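Putative phophotriesterase (Proteus mirabilis, PDB 3RHG) probably acts as a zinc-dependent hydrolase of ester bonds, a member of the phosphotriesterase family that holds two divalent metal ions in each subunit. Local coordinates at residues A[24-29]-A[90-95]; A[43-48]-A[62-67]; A[72-77]-A[109-114]. All coordinates share one frame; numbering follows the deposited sequence.

Interaction 1: residues A[24-29]-A[90-95]; sequences EHLFND and KTIVDA. With ZN (zinc ion), chain B.
At E24 and D94 the backbones form a parallel beta bridge: E24 N donates to V93 O (3.0 Å), and A95 N returns a nearly straight bond to E24 O (2.8 Å, N-H...O 170°). Past the bridge the 24-29 chain turns off, and the D94 carboxylate follows it. CG of D94 stands anti to the backbone N (chi1 174°), which carries OD1 to the leaving loop; its anti lone pair takes L26 N at 2.8 Å, while F27 N adds a weak, longer bond. The other oxygen, D94 OD2, is reached through a water that also donates to F27 O. The D94 carboxylate thus serves three backbone groups of L26 and F27, the last through the water. Next to this polar network, L26 CD1 meets I92 CD1 at 3.8 Å, and the E24 side chain crosses I92 at about a right angle, its CG on I92 CG1, before its carboxylate leaves for S292, H293 and V295. The H25 ring meets A95 obliquely, CE1 lying 3.5 Å from A95 C, and its NE2 binds zinc at 2.0 Å; H23, E166 and D294 are further protein ligands. This is the HxH motif at the end of the first strand of the amidohydrolase barrel. With ND1 bonded to T96 and the following backbone tied to D94, the end of strand 89-94 and the residues just after it form a second shell that probably helps position the imidazole.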
ATOM      1  N   GLU A  24       6.819 -15.785  10.644  1.00 18.31           N
ATOM      2  CA  GLU A  24       7.726 -14.706  10.229  1.00 17.54           C
ATOM      3  C   GLU A  24       8.988 -15.349   9.684  1.00 17.30           C
ATOM      4  O   GLU A  24       9.176 -16.553   9.838  1.00 17.69           O
ATOM      5  CB  GLU A  24       8.079 -13.812  11.447  1.00 18.75           C
ATOM      6  CG  GLU A  24       6.872 -13.236  12.151  1.00 17.80           C
ATOM      7  CD  GLU A  24       6.106 -12.263  11.291  1.00 19.01           C
ATOM      8  OE1 GLU A  24       6.653 -11.748  10.269  1.00 18.28           O
ATOM      9  OE2 GLU A  24       4.935 -12.009  11.629  1.00 19.34           O
ATOM     10  N   HIS A  25       9.847 -14.555   9.055  1.00 18.58           N
ATOM     11  CA  HIS A  25      11.192 -15.022   8.738  1.00 17.07           C
ATOM     12  C   HIS A  25      12.197 -14.052   9.292  1.00 18.40           C
ATOM     13  O   HIS A  25      12.231 -12.908   8.873  1.00 20.61           O
ATOM     14  CB  HIS A  25      11.378 -15.246   7.230  1.00 17.66           C
ATOM     15  CG  HIS A  25      10.353 -16.184   6.675  1.00 16.47           C
ATOM     16  ND1 HIS A  25      10.530 -17.549   6.668  1.00 18.42           N
ATOM     17  CD2 HIS A  25       9.096 -15.962   6.216  1.00 18.14           C
ATOM     18  CE1 HIS A  25       9.450 -18.131   6.178  1.00 17.13           C
ATOM     19  NE2 HIS A  25       8.565 -17.190   5.887  1.00 17.48           N
ATOM     20  N   LEU A  26      12.966 -14.497  10.282  1.00 20.38           N
ATOM     21  CA  LEU A  26      14.054 -13.671  10.810  1.00 20.31           C
ATOM     22  C   LEU A  26      15.279 -13.747   9.911  1.00 20.50           C
ATOM     23  O   LEU A  26      15.841 -12.713   9.555  1.00 22.32           O
ATOM     24  CB  LEU A  26      14.432 -14.070  12.242  1.00 21.85           C
ATOM     25  CG  LEU A  26      13.472 -13.518  13.308  1.00 21.09           C
ATOM     26  CD1 LEU A  26      12.051 -14.047  13.065  1.00 25.85           C
ATOM     27  CD2 LEU A  26      13.960 -13.840  14.734  1.00 23.96           C
ATOM     28  N   PHE A  27      15.679 -14.974   9.571  1.00 20.60           N
ATOM     29  CA  PHE A  27      16.836 -15.231   8.712  1.00 20.26           C
ATOM     30  C   PHE A  27      16.421 -16.159   7.580  1.00 22.19           C
ATOM     31  O   PHE A  27      15.982 -17.301   7.800  1.00 23.50           O
ATOM     32  CB  PHE A  27      17.996 -15.822   9.522  1.00 21.14           C
ATOM     33  CG  PHE A  27      18.427 -14.936  10.663  1.00 22.63           C
ATOM     34  CD1 PHE A  27      19.218 -13.811  10.418  1.00 26.20           C
ATOM     35  CD2 PHE A  27      18.029 -15.200  11.972  1.00 24.11           C
ATOM     36  CE1 PHE A  27      19.597 -12.964  11.440  1.00 26.00           C
ATOM     37  CE2 PHE A  27      18.406 -14.354  13.008  1.00 24.64           C
ATOM     38  CZ  PHE A  27      19.189 -13.231  12.746  1.00 25.72           C
ATOM     39  N   ASN A  28      16.510 -15.631   6.364  1.00 22.46           N
ATOM     40  CA  ASN A  28      16.221 -16.382   5.169  1.00 21.54           C
ATOM     41  C   ASN A  28      17.056 -15.791   4.049  1.00 21.48           C
ATOM     42  O   ASN A  28      17.552 -14.669   4.160  1.00 23.04           O
ATOM     43  CB  ASN A  28      14.712 -16.379   4.843  1.00 19.24           C
ATOM     44  CG  ASN A  28      14.182 -14.992   4.448  1.00 21.12           C
ATOM     45  OD1 ASN A  28      14.550 -13.970   5.035  1.00 24.17           O
ATOM     46  ND2 ASN A  28      13.316 -14.961   3.447  1.00 22.55           N
ATOM     47  N   ASP A  29      17.234 -16.547   2.979  1.00 24.16           N
ATOM     48  CA  ASP A  29      18.132 -16.123   1.916  1.00 29.69           C
ATOM     49  C   ASP A  29      17.492 -16.666   0.656  1.00 32.16           C
ATOM     50  O   ASP A  29      17.336 -17.882   0.520  1.00 35.15           O
ATOM     51  CB  ASP A  29      19.524 -16.741   2.139  1.00 30.85           C
ATOM     52  CG  ASP A  29      20.567 -16.246   1.131  1.00 32.95           C
ATOM     53  OD1 ASP A  29      20.197 -15.578   0.145  1.00 37.44           O
ATOM     54  OD2 ASP A  29      21.765 -16.540   1.321  1.00 37.03           O
ATOM     55  N   LYS A  90       6.564 -11.101  22.882  1.00 21.37           N
ATOM     56  CA  LYS A  90       7.320 -12.064  23.701  1.00 21.21           C
ATOM     57  C   LYS A  90       7.826 -13.269  22.921  1.00 22.09           C
ATOM     58  O   LYS A  90       8.836 -13.871  23.290  1.00 23.28           O
ATOM     59  CB  LYS A  90       6.496 -12.540  24.927  1.00 24.32           C
ATOM     60  CG  LYS A  90       5.929 -11.439  25.805  1.00 35.87           C
ATOM     61  CD  LYS A  90       6.983 -10.764  26.663  1.00 44.83           C
ATOM     62  CE  LYS A  90       6.328  -9.831  27.694  1.00 48.88           C
ATOM     63  NZ  LYS A  90       7.188  -8.684  28.095  1.00 50.41           N
ATOM     64  N   THR A  91       7.115 -13.640  21.859  1.00 20.49           N
ATOM     65  CA  THR A  91       7.425 -14.869  21.137  1.00 21.48           C
ATOM     66  C   THR A  91       7.290 -14.646  19.638  1.00 20.77           C
ATOM     67  O   THR A  91       6.316 -14.034  19.185  1.00 20.09           O
ATOM     68  CB  THR A  91       6.479 -16.013  21.581  1.00 19.47           C
ATOM     69  OG1 THR A  91       6.557 -16.179  23.016  1.00 20.96           O
ATOM     70  CG2 THR A  91       6.831 -17.336  20.876  1.00 20.37           C
ATOM     71  N   ILE A  92       8.254 -15.168  18.873  1.00 18.51           N
ATOM     72  CA  ILE A  92       8.204 -15.072  17.413  1.00 16.80           C
ATOM     73  C   ILE A  92       8.642 -16.390  16.793  1.00 17.50           C
ATOM     74  O   ILE A  92       9.576 -17.035  17.296  1.00 19.81           O
ATOM     75  CB  ILE A  92       9.053 -13.859  16.884  1.00 19.12           C
ATOM     76  CG1 ILE A  92       8.795 -13.609  15.387  1.00 20.72           C
ATOM     77  CG2 ILE A  92      10.539 -14.053  17.173  1.00 22.13           C
ATOM     78  CD1 ILE A  92       9.305 -12.230  14.911  1.00 21.86           C
ATOM     79  N   VAL A  93       7.937 -16.820  15.745  1.00 21.04           N
ATOM     80  CA  VAL A  93       8.265 -18.072  15.056  1.00 17.40           C
ATOM     81  C   VAL A  93       8.915 -17.770  13.717  1.00 16.14           C
ATOM     82  O   VAL A  93       8.342 -17.061  12.898  1.00 18.78           O
ATOM     83  CB  VAL A  93       6.997 -18.931  14.784  1.00 18.21           C
ATOM     84  CG1 VAL A  93       7.345 -20.242  14.047  1.00 20.44           C
ATOM     85  CG2 VAL A  93       6.269 -19.245  16.083  1.00 19.57           C
ATOM     86  N   ASP A  94      10.116 -18.301  13.523  1.00 17.55           N
ATOM     87  CA  ASP A  94      10.774 -18.233  12.226  1.00 18.57           C
ATOM     88  C   ASP A  94      10.352 -19.477  11.444  1.00 16.85           C
ATOM     89  O   ASP A  94      10.690 -20.594  11.846  1.00 19.34           O
ATOM     90  CB  ASP A  94      12.290 -18.223  12.404  1.00 18.33           C
ATOM     91  CG  ASP A  94      13.029 -18.289  11.084  1.00 20.63           C
ATOM     92  OD1 ASP A  94      13.257 -17.238  10.479  1.00 24.85           O
ATOM     93  OD2 ASP A  94      13.413 -19.403  10.671  1.00 25.92           O
ATOM     94  N   ALA A  95       9.615 -19.276  10.352  1.00 17.92           N
ATOM     95  CA  ALA A  95       9.037 -20.365   9.554  1.00 15.39           C
ATOM     96  C   ALA A  95       9.962 -20.795   8.410  1.00 19.26           C
ATOM     97  O   ALA A  95       9.525 -21.470   7.467  1.00 19.41           O
ATOM     98  CB  ALA A  95       7.659 -19.960   9.016  1.00 17.24           C
TER
HETATM   99 ZN    ZN B 367       6.704 -17.495   5.237  1.00 21.10          ZN
HETATM  100  O   HOH W   1      16.213 -18.926   9.897  1.00 22.08           O

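Interaction 2: residues A[43-48]-A[62-67]; sequences HVLVDK and PYCCCD
V46 and C66 supply the direct hydrogen bond between 43-48 and 62-67: C66 N donates to V46 O at 3.1 Å, in the carbonyl plane and fairly straight (159°). The same V46 O also accepts from a water, which donates to K48 O as well and accepts from D67 N, so the water is shared by three backbone groups. A CA-H...O contact of 3.4 Å from V46 CA to C64 O adds to these bonds. Residues 45-48 form a type I beta turn, closed by K48 N on L45 O, and it is this turn that presents the V46 and K48 carbonyls to the backbone N-H groups of C66 and D67, within the long excursion after the first barrel strand. The apolar share gathers on one sulfur: C64 SG sits against L45 CB at 3.9 Å and V46 CG2 at 4.2 Å. C65 SG meets oxygen instead. Swung anti to its N (chi1 174°), it points into the turn and lies close to both L45 O and K48 O, 3.4 Å from each. Among charged groups, K48 NZ folds back to V44 O, whereas the D67 carboxylate turns to V50 N and to K298 in a salt bridge.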
ATOM      1  N   HIS A  43      15.069  -2.242 -13.785  1.00 33.54           N
ATOM      2  CA  HIS A  43      16.513  -2.398 -13.966  0.50 35.46           C
ATOM      3  C   HIS A  43      17.310  -1.626 -12.926  1.00 34.90           C
ATOM      4  O   HIS A  43      18.373  -2.083 -12.467  1.00 39.44           O
ATOM      5  CB  HIS A  43      16.935  -1.957 -15.371  0.50 36.18           C
ATOM      6  CG  HIS A  43      16.893  -0.473 -15.580  0.50 35.77           C
ATOM      7  ND1 HIS A  43      15.742   0.198 -15.935  0.50 42.18           N
ATOM      8  CD2 HIS A  43      17.862   0.468 -15.487  0.50 39.68           C
ATOM      9  CE1 HIS A  43      16.004   1.487 -16.053  0.50 43.23           C
ATOM     10  NE2 HIS A  43      17.283   1.678 -15.786  0.50 41.93           N
ATOM     11  N   VAL A  44      16.804  -0.451 -12.552  1.00 36.25           N
ATOM     12  CA  VAL A  44      17.497   0.398 -11.581  1.00 40.12           C
ATOM     13  C   VAL A  44      17.501  -0.189 -10.167  1.00 37.62           C
ATOM     14  O   VAL A  44      18.316   0.210  -9.332  1.00 40.79           O
ATOM     15  CB  VAL A  44      16.931   1.848 -11.527  1.00 42.89           C
ATOM     16  CG1 VAL A  44      16.830   2.452 -12.928  1.00 47.69           C
ATOM     17  CG2 VAL A  44      15.589   1.892 -10.800  1.00 43.66           C
ATOM     18  N   LEU A  45      16.596  -1.133  -9.906  1.00 33.25           N
ATOM     19  CA  LEU A  45      16.461  -1.723  -8.565  1.00 29.64           C
ATOM     20  C   LEU A  45      17.473  -2.821  -8.313  1.00 31.61           C
ATOM     21  O   LEU A  45      17.803  -3.127  -7.164  1.00 33.63           O
ATOM     22  CB  LEU A  45      15.060  -2.328  -8.372  1.00 28.61           C
ATOM     23  CG  LEU A  45      13.857  -1.398  -8.568  1.00 30.07           C
ATOM     24  CD1 LEU A  45      12.559  -2.195  -8.498  1.00 32.99           C
ATOM     25  CD2 LEU A  45      13.851  -0.249  -7.548  1.00 34.39           C
ATOM     26  N   VAL A  46      17.945  -3.429  -9.392  1.00 32.66           N
ATOM     27  CA  VAL A  46      18.616  -4.719  -9.305  1.00 33.89           C
ATOM     28  C   VAL A  46      19.819  -4.716  -8.374  1.00 34.97           C
ATOM     29  O   VAL A  46      19.965  -5.622  -7.527  1.00 34.97           O
ATOM     30  CB  VAL A  46      18.991  -5.235 -10.714  1.00 36.34           C
ATOM     31  CG1 VAL A  46      19.907  -6.452 -10.619  1.00 38.51           C
ATOM     32  CG2 VAL A  46      17.715  -5.571 -11.487  1.00 34.46           C
ATOM     33  N   ASP A  47      20.664  -3.694  -8.510  1.00 35.90           N
ATOM     34  CA  ASP A  47      21.929  -3.647  -7.777  1.00 35.81           C
ATOM     35  C   ASP A  47      21.926  -2.675  -6.612  1.00 37.22           C
ATOM     36  O   ASP A  47      22.978  -2.400  -6.041  1.00 39.43           O
ATOM     37  CB  ASP A  47      23.082  -3.296  -8.726  1.00 41.13           C
ATOM     38  CG  ASP A  47      23.389  -4.412  -9.701  1.00 53.02           C
ATOM     39  OD1 ASP A  47      23.281  -5.595  -9.306  1.00 62.40           O
ATOM     40  OD2 ASP A  47      23.738  -4.106 -10.862  1.00 65.97           O
ATOM     41  N   LYS A  48      20.755  -2.146  -6.265  1.00 33.72           N
ATOM     42  CA  LYS A  48      20.663  -1.185  -5.172  1.00 34.64           C
ATOM     43  C   LYS A  48      20.451  -1.868  -3.831  1.00 33.58           C
ATOM     44  O   LYS A  48      19.860  -2.944  -3.760  1.00 37.56           O
ATOM     45  CB  LYS A  48      19.554  -0.161  -5.424  1.00 35.83           C
ATOM     46  CG  LYS A  48      19.926   0.905  -6.460  1.00 48.55           C
ATOM     47  CD  LYS A  48      18.847   1.976  -6.561  1.00 50.51           C
ATOM     48  CE  LYS A  48      19.338   3.168  -7.348  1.00 58.39           C
ATOM     49  NZ  LYS A  48      20.161   2.753  -8.528  1.00 64.50           N
ATOM     50  N   PRO A  62       9.644  -6.927  -6.294  1.00 21.40           N
ATOM     51  CA  PRO A  62      10.499  -7.183  -5.137  1.00 22.68           C
ATOM     52  C   PRO A  62      11.658  -8.141  -5.424  1.00 22.05           C
ATOM     53  O   PRO A  62      12.740  -8.006  -4.833  1.00 24.38           O
ATOM     54  CB  PRO A  62       9.534  -7.838  -4.130  1.00 25.61           C
ATOM     55  CG  PRO A  62       8.408  -8.414  -4.993  1.00 23.59           C
ATOM     56  CD  PRO A  62       8.254  -7.385  -6.079  1.00 22.62           C
ATOM     57  N   TYR A  63      11.434  -9.100  -6.320  1.00 22.95           N
ATOM     58  CA  TYR A  63      12.347 -10.233  -6.473  1.00 24.31           C
ATOM     59  C   TYR A  63      13.527  -9.969  -7.400  1.00 25.91           C
ATOM     60  O   TYR A  63      14.418 -10.817  -7.517  1.00 28.15           O
ATOM     61  CB  TYR A  63      11.583 -11.460  -6.984  1.00 25.14           C
ATOM     62  CG  TYR A  63      10.501 -11.982  -6.050  1.00 23.90           C
ATOM     63  CD1 TYR A  63      10.608 -11.850  -4.666  1.00 25.45           C
ATOM     64  CD2 TYR A  63       9.378 -12.625  -6.559  1.00 28.82           C
ATOM     65  CE1 TYR A  63       9.623 -12.348  -3.818  1.00 25.80           C
ATOM     66  CE2 TYR A  63       8.379 -13.130  -5.718  1.00 29.90           C
ATOM     67  CZ  TYR A  63       8.501 -12.987  -4.353  1.00 25.09           C
ATOM     68  OH  TYR A  63       7.499 -13.483  -3.542  1.00 28.23           O
ATOM     69  N   CYS A  64      13.555  -8.809  -8.053  1.00 24.80           N
ATOM     70  CA  CYS A  64      14.659  -8.490  -8.979  1.00 25.65           C
ATOM     71  C   CYS A  64      15.833  -7.831  -8.253  1.00 29.81           C
ATOM     72  O   CYS A  64      16.911  -7.658  -8.819  1.00 31.21           O
ATOM     73  CB  CYS A  64      14.190  -7.573 -10.111  1.00 29.96           C
ATOM     74  SG  CYS A  64      13.985  -5.827  -9.616  1.00 30.41           S
ATOM     75  N   CYS A  65      15.615  -7.449  -7.000  1.00 25.82           N
ATOM     76  CA  CYS A  65      16.625  -6.705  -6.236  1.00 27.77           C
ATOM     77  C   CYS A  65      17.454  -7.670  -5.376  1.00 28.41           C
ATOM     78  O   CYS A  65      16.964  -8.234  -4.402  1.00 28.26           O
ATOM     79  CB  CYS A  65      15.937  -5.642  -5.367  1.00 26.21           C
ATOM     80  SG  CYS A  65      17.004  -4.748  -4.226  1.00 27.91           S
ATOM     81  N   CYS A  66      18.720  -7.857  -5.719  1.00 29.92           N
ATOM     82  CA  CYS A  66      19.556  -8.835  -5.024  0.50 30.81           C
ATOM     83  C   CYS A  66      19.590  -8.637  -3.509  1.00 28.76           C
ATOM     84  O   CYS A  66      19.452  -9.586  -2.739  1.00 30.20           O
ATOM     85  CB  CYS A  66      20.981  -8.796  -5.579  0.50 29.89           C
ATOM     86  SG  CYS A  66      21.081  -9.153  -7.335  0.50 34.67           S
ATOM     87  N   ASP A  67      19.814  -7.400  -3.078  1.00 30.25           N
ATOM     88  CA  ASP A  67      19.937  -7.112  -1.648  1.00 29.22           C
ATOM     89  C   ASP A  67      18.654  -7.490  -0.909  1.00 26.80           C
ATOM     90  O   ASP A  67      18.689  -7.961   0.242  1.00 27.66           O
ATOM     91  CB  ASP A  67      20.253  -5.636  -1.412  1.00 30.58           C
ATOM     92  CG  ASP A  67      20.433  -5.304   0.060  1.00 30.30           C
ATOM     93  OD1 ASP A  67      21.269  -5.967   0.731  1.00 33.58           O
ATOM     94  OD2 ASP A  67      19.745  -4.378   0.548  1.00 31.62           O
TER
HETATM   95  O   HOH W   2      20.649  -5.245  -4.841  1.00 35.04           O

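Interaction 3: residues A[72-77]-A[109-114]; sequences KPIEDV and KQVAEL
I74 CD1 is the hub of this helix-to-helix contact, touching V111 CG2 and Q110 CB, each at 3.7 Å, and more loosely L114 CD1. The isoleucine is extended, with CG1 anti to the backbone N (chi1 -170°) and chi2 also near 180°, which extends CD1 across to helix 105-115. There it slides past V111, the two side chains running in opposite directions, and crosses Q110 at about a right angle. One turn further along helix 74-86, V77 CG1 comes to 4.4 Å from V111 CG2. No hydrogen bond joins the segments, and the contact is made by hydrocarbon packing. Around this shell, P73 occupies the N-cap position and its carbonyl accepts from V77 N, fixing the first turn from which I74 projects. On the other helix, in the conformer given, K109 NZ forms a salt bridge to E113 OE2 (2.8 Å), one turn along the same helix. V111 also packs on L81 and F27, and L114 on I78, so the contact continues along helix 74-86. These are the helices before and after strand 89-94, neighbours in the outer layer of the barrel, and the loop after strand 19-24 packs against both through F27, which touches V77 and V111.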
ATOM      1  N   LYS A  72      19.973 -11.844   5.944  1.00 25.79           N
ATOM      2  CA  LYS A  72      19.534 -10.755   6.806  1.00 24.95           C
ATOM      3  C   LYS A  72      20.557 -10.550   7.927  1.00 26.04           C
ATOM      4  O   LYS A  72      20.760 -11.440   8.751  1.00 29.73           O
ATOM      5  CB  LYS A  72      18.140 -11.077   7.392  1.00 21.91           C
ATOM      6  CG  LYS A  72      17.107 -11.540   6.333  1.00 23.43           C
ATOM      7  CD  LYS A  72      16.892 -10.456   5.273  1.00 23.98           C
ATOM      8  CE  LYS A  72      15.865 -10.867   4.205  1.00 20.91           C
ATOM      9  NZ  LYS A  72      16.263 -12.118   3.504  1.00 22.77           N
ATOM     10  N   PRO A  73      21.225  -9.386   7.959  1.00 25.42           N
ATOM     11  CA  PRO A  73      22.209  -9.154   9.037  1.00 28.06           C
ATOM     12  C   PRO A  73      21.560  -9.144  10.420  1.00 28.72           C
ATOM     13  O   PRO A  73      20.482  -8.552  10.604  1.00 27.20           O
ATOM     14  CB  PRO A  73      22.773  -7.763   8.712  1.00 29.09           C
ATOM     15  CG  PRO A  73      22.515  -7.589   7.236  1.00 29.56           C
ATOM     16  CD  PRO A  73      21.197  -8.282   6.984  1.00 26.19           C
ATOM     17  N   ILE A  74      22.208  -9.786  11.391  1.00 27.88           N
ATOM     18  CA  ILE A  74      21.651  -9.844  12.738  1.00 29.09           C
ATOM     19  C   ILE A  74      21.345  -8.458  13.344  1.00 29.39           C
ATOM     20  O   ILE A  74      20.344  -8.305  14.037  1.00 29.79           O
ATOM     21  CB  ILE A  74      22.501 -10.720  13.707  1.00 24.42           C
ATOM     22  CG1 ILE A  74      21.727 -10.943  15.016  1.00 28.95           C
ATOM     23  CG2 ILE A  74      23.855 -10.053  13.965  1.00 30.76           C
ATOM     24  CD1 ILE A  74      22.271 -12.062  15.869  1.00 31.36           C
ATOM     25  N   GLU A  75      22.194  -7.457  13.094  1.00 30.37           N
ATOM     26  CA  GLU A  75      21.975  -6.099  13.604  0.50 31.31           C
ATOM     27  C   GLU A  75      20.626  -5.557  13.128  1.00 31.35           C
ATOM     28  O   GLU A  75      19.885  -4.906  13.877  1.00 31.70           O
ATOM     29  CB  GLU A  75      23.088  -5.149  13.133  0.50 35.59           C
ATOM     30  CG  GLU A  75      24.464  -5.793  12.938  0.50 40.40           C
ATOM     31  CD  GLU A  75      24.711  -6.257  11.500  0.50 43.79           C
ATOM     32  OE1 GLU A  75      24.842  -7.480  11.290  0.50 44.27           O
ATOM     33  OE2 GLU A  75      24.778  -5.404  10.580  0.50 43.65           O
ATOM     34  N   ASP A  76      20.324  -5.801  11.855  1.00 28.56           N
ATOM     35  CA  ASP A  76      19.066  -5.317  11.274  1.00 28.86           C
ATOM     36  C   ASP A  76      17.870  -6.046  11.874  1.00 27.18           C
ATOM     37  O   ASP A  76      16.842  -5.437  12.199  1.00 27.82           O
ATOM     38  CB  ASP A  76      19.065  -5.510   9.760  1.00 29.22           C
ATOM     39  CG  ASP A  76      20.028  -4.573   9.047  1.00 34.41           C
ATOM     40  OD1 ASP A  76      20.161  -3.406   9.472  1.00 44.37           O
ATOM     41  OD2 ASP A  76      20.647  -5.004   8.059  1.00 38.15           O
ATOM     42  N   VAL A  77      17.996  -7.364  11.996  1.00 26.23           N
ATOM     43  CA  VAL A  77      16.934  -8.180  12.606  1.00 25.20           C
ATOM     44  C   VAL A  77      16.641  -7.773  14.065  1.00 26.43           C
ATOM     45  O   VAL A  77      15.480  -7.615  14.460  1.00 25.23           O
ATOM     46  CB  VAL A  77      17.261  -9.693  12.475  1.00 23.12           C
ATOM     47  CG1 VAL A  77      16.218 -10.550  13.219  1.00 27.97           C
ATOM     48  CG2 VAL A  77      17.333 -10.094  10.994  1.00 24.44           C
ATOM     49  N   LYS A 109      19.283 -18.518  17.581  1.00 22.81           N
ATOM     50  CA  LYS A 109      19.683 -18.619  18.991  0.50 23.55           C
ATOM     51  C   LYS A 109      20.326 -17.323  19.493  1.00 23.78           C
ATOM     52  O   LYS A 109      20.042 -16.857  20.610  1.00 24.38           O
ATOM     53  CB  LYS A 109      20.650 -19.786  19.193  0.50 23.94           C
ATOM     54  CG  LYS A 109      21.342 -19.796  20.550  0.50 23.71           C
ATOM     55  CD  LYS A 109      22.148 -21.079  20.725  0.50 25.37           C
ATOM     56  CE  LYS A 109      22.623 -21.265  22.165  0.50 23.84           C
ATOM     57  NZ  LYS A 109      23.950 -20.649  22.388  0.50 34.81           N
ATOM     58  N   GLN A 110      21.210 -16.745  18.683  1.00 25.75           N
ATOM     59  CA  GLN A 110      21.878 -15.502  19.059  0.50 25.62           C
ATOM     60  C   GLN A 110      20.861 -14.399  19.332  1.00 25.62           C
ATOM     61  O   GLN A 110      20.981 -13.636  20.302  1.00 27.77           O
ATOM     62  CB  GLN A 110      22.857 -15.061  17.964  0.50 27.69           C
ATOM     63  CG  GLN A 110      24.145 -15.891  17.898  0.50 28.79           C
ATOM     64  CD  GLN A 110      24.856 -15.768  16.556  0.50 31.72           C
ATOM     65  OE1 GLN A 110      24.947 -14.686  15.982  0.50 34.62           O
ATOM     66  NE2 GLN A 110      25.355 -16.884  16.051  0.50 37.29           N
ATOM     67  N   VAL A 111      19.862 -14.302  18.466  1.00 24.98           N
ATOM     68  CA  VAL A 111      18.826 -13.284  18.647  1.00 26.41           C
ATOM     69  C   VAL A 111      18.018 -13.505  19.930  1.00 25.90           C
ATOM     70  O   VAL A 111      17.711 -12.561  20.672  1.00 27.18           O
ATOM     71  CB  VAL A 111      17.878 -13.234  17.422  1.00 27.64           C
ATOM     72  CG1 VAL A 111      16.603 -12.450  17.756  1.00 31.63           C
ATOM     73  CG2 VAL A 111      18.619 -12.637  16.240  1.00 31.02           C
ATOM     74  N   ALA A 112      17.649 -14.752  20.174  1.00 23.69           N
ATOM     75  CA  ALA A 112      16.919 -15.085  21.383  1.00 24.41           C
ATOM     76  C   ALA A 112      17.707 -14.639  22.616  1.00 25.00           C
ATOM     77  O   ALA A 112      17.163 -14.037  23.550  1.00 28.30           O
ATOM     78  CB  ALA A 112      16.630 -16.586  21.433  1.00 23.34           C
ATOM     79  N   GLU A 113      19.000 -14.942  22.615  1.00 28.14           N
ATOM     80  CA  GLU A 113      19.859 -14.628  23.744  1.00 27.39           C
ATOM     81  C   GLU A 113      20.018 -13.112  23.939  1.00 28.93           C
ATOM     82  O   GLU A 113      19.982 -12.604  25.064  1.00 30.97           O
ATOM     83  CB  GLU A 113      21.219 -15.281  23.541  1.00 30.37           C
ATOM     84  CG  GLU A 113      21.192 -16.781  23.700  1.00 32.40           C
ATOM     85  CD  GLU A 113      22.512 -17.423  23.320  1.00 39.29           C
ATOM     86  OE1 GLU A 113      23.281 -16.778  22.569  1.00 45.72           O
ATOM     87  OE2 GLU A 113      22.781 -18.565  23.767  1.00 45.08           O
ATOM     88  N   LEU A 114      20.183 -12.388  22.843  1.00 27.04           N
ATOM     89  CA  LEU A 114      20.421 -10.945  22.929  1.00 29.91           C
ATOM     90  C   LEU A 114      19.160 -10.147  23.280  1.00 30.25           C
ATOM     91  O   LEU A 114      19.244  -9.124  23.950  1.00 34.47           O
ATOM     92  CB  LEU A 114      21.045 -10.411  21.636  1.00 31.22           C
ATOM     93  CG  LEU A 114      22.461 -10.933  21.392  1.00 30.17           C
ATOM     94  CD1 LEU A 114      22.880 -10.710  19.965  1.00 31.27           C
ATOM     95  CD2 LEU A 114      23.453 -10.280  22.352  1.00 34.79           C
TER

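Overall arrangement
The three contacts follow the chain through the first part of a beta/alpha barrel. Interaction 1 joins adjacent strands 19-24 and 89-94 at the metal end of the barrel; interaction 2 lies nested in the loop that interaction 1 closes, their centres about 23 Å apart; interaction 3 pairs the helices flanking strand 89-94, its centre about 10 Å from that of interaction 1. Those two touch, as K72 NZ probably bonds N28 O and V77 CG2 packs on L26 O, linking the zinc-bearing loop to the helical layer. Interaction 2 touches neither, yet its segment carries Y63, which meets benzoic acid in the ligand pocket. The loop excursion thus returns to the pocket, while interaction 1 holds a zinc ligand and interaction 3 packs the helices outside it.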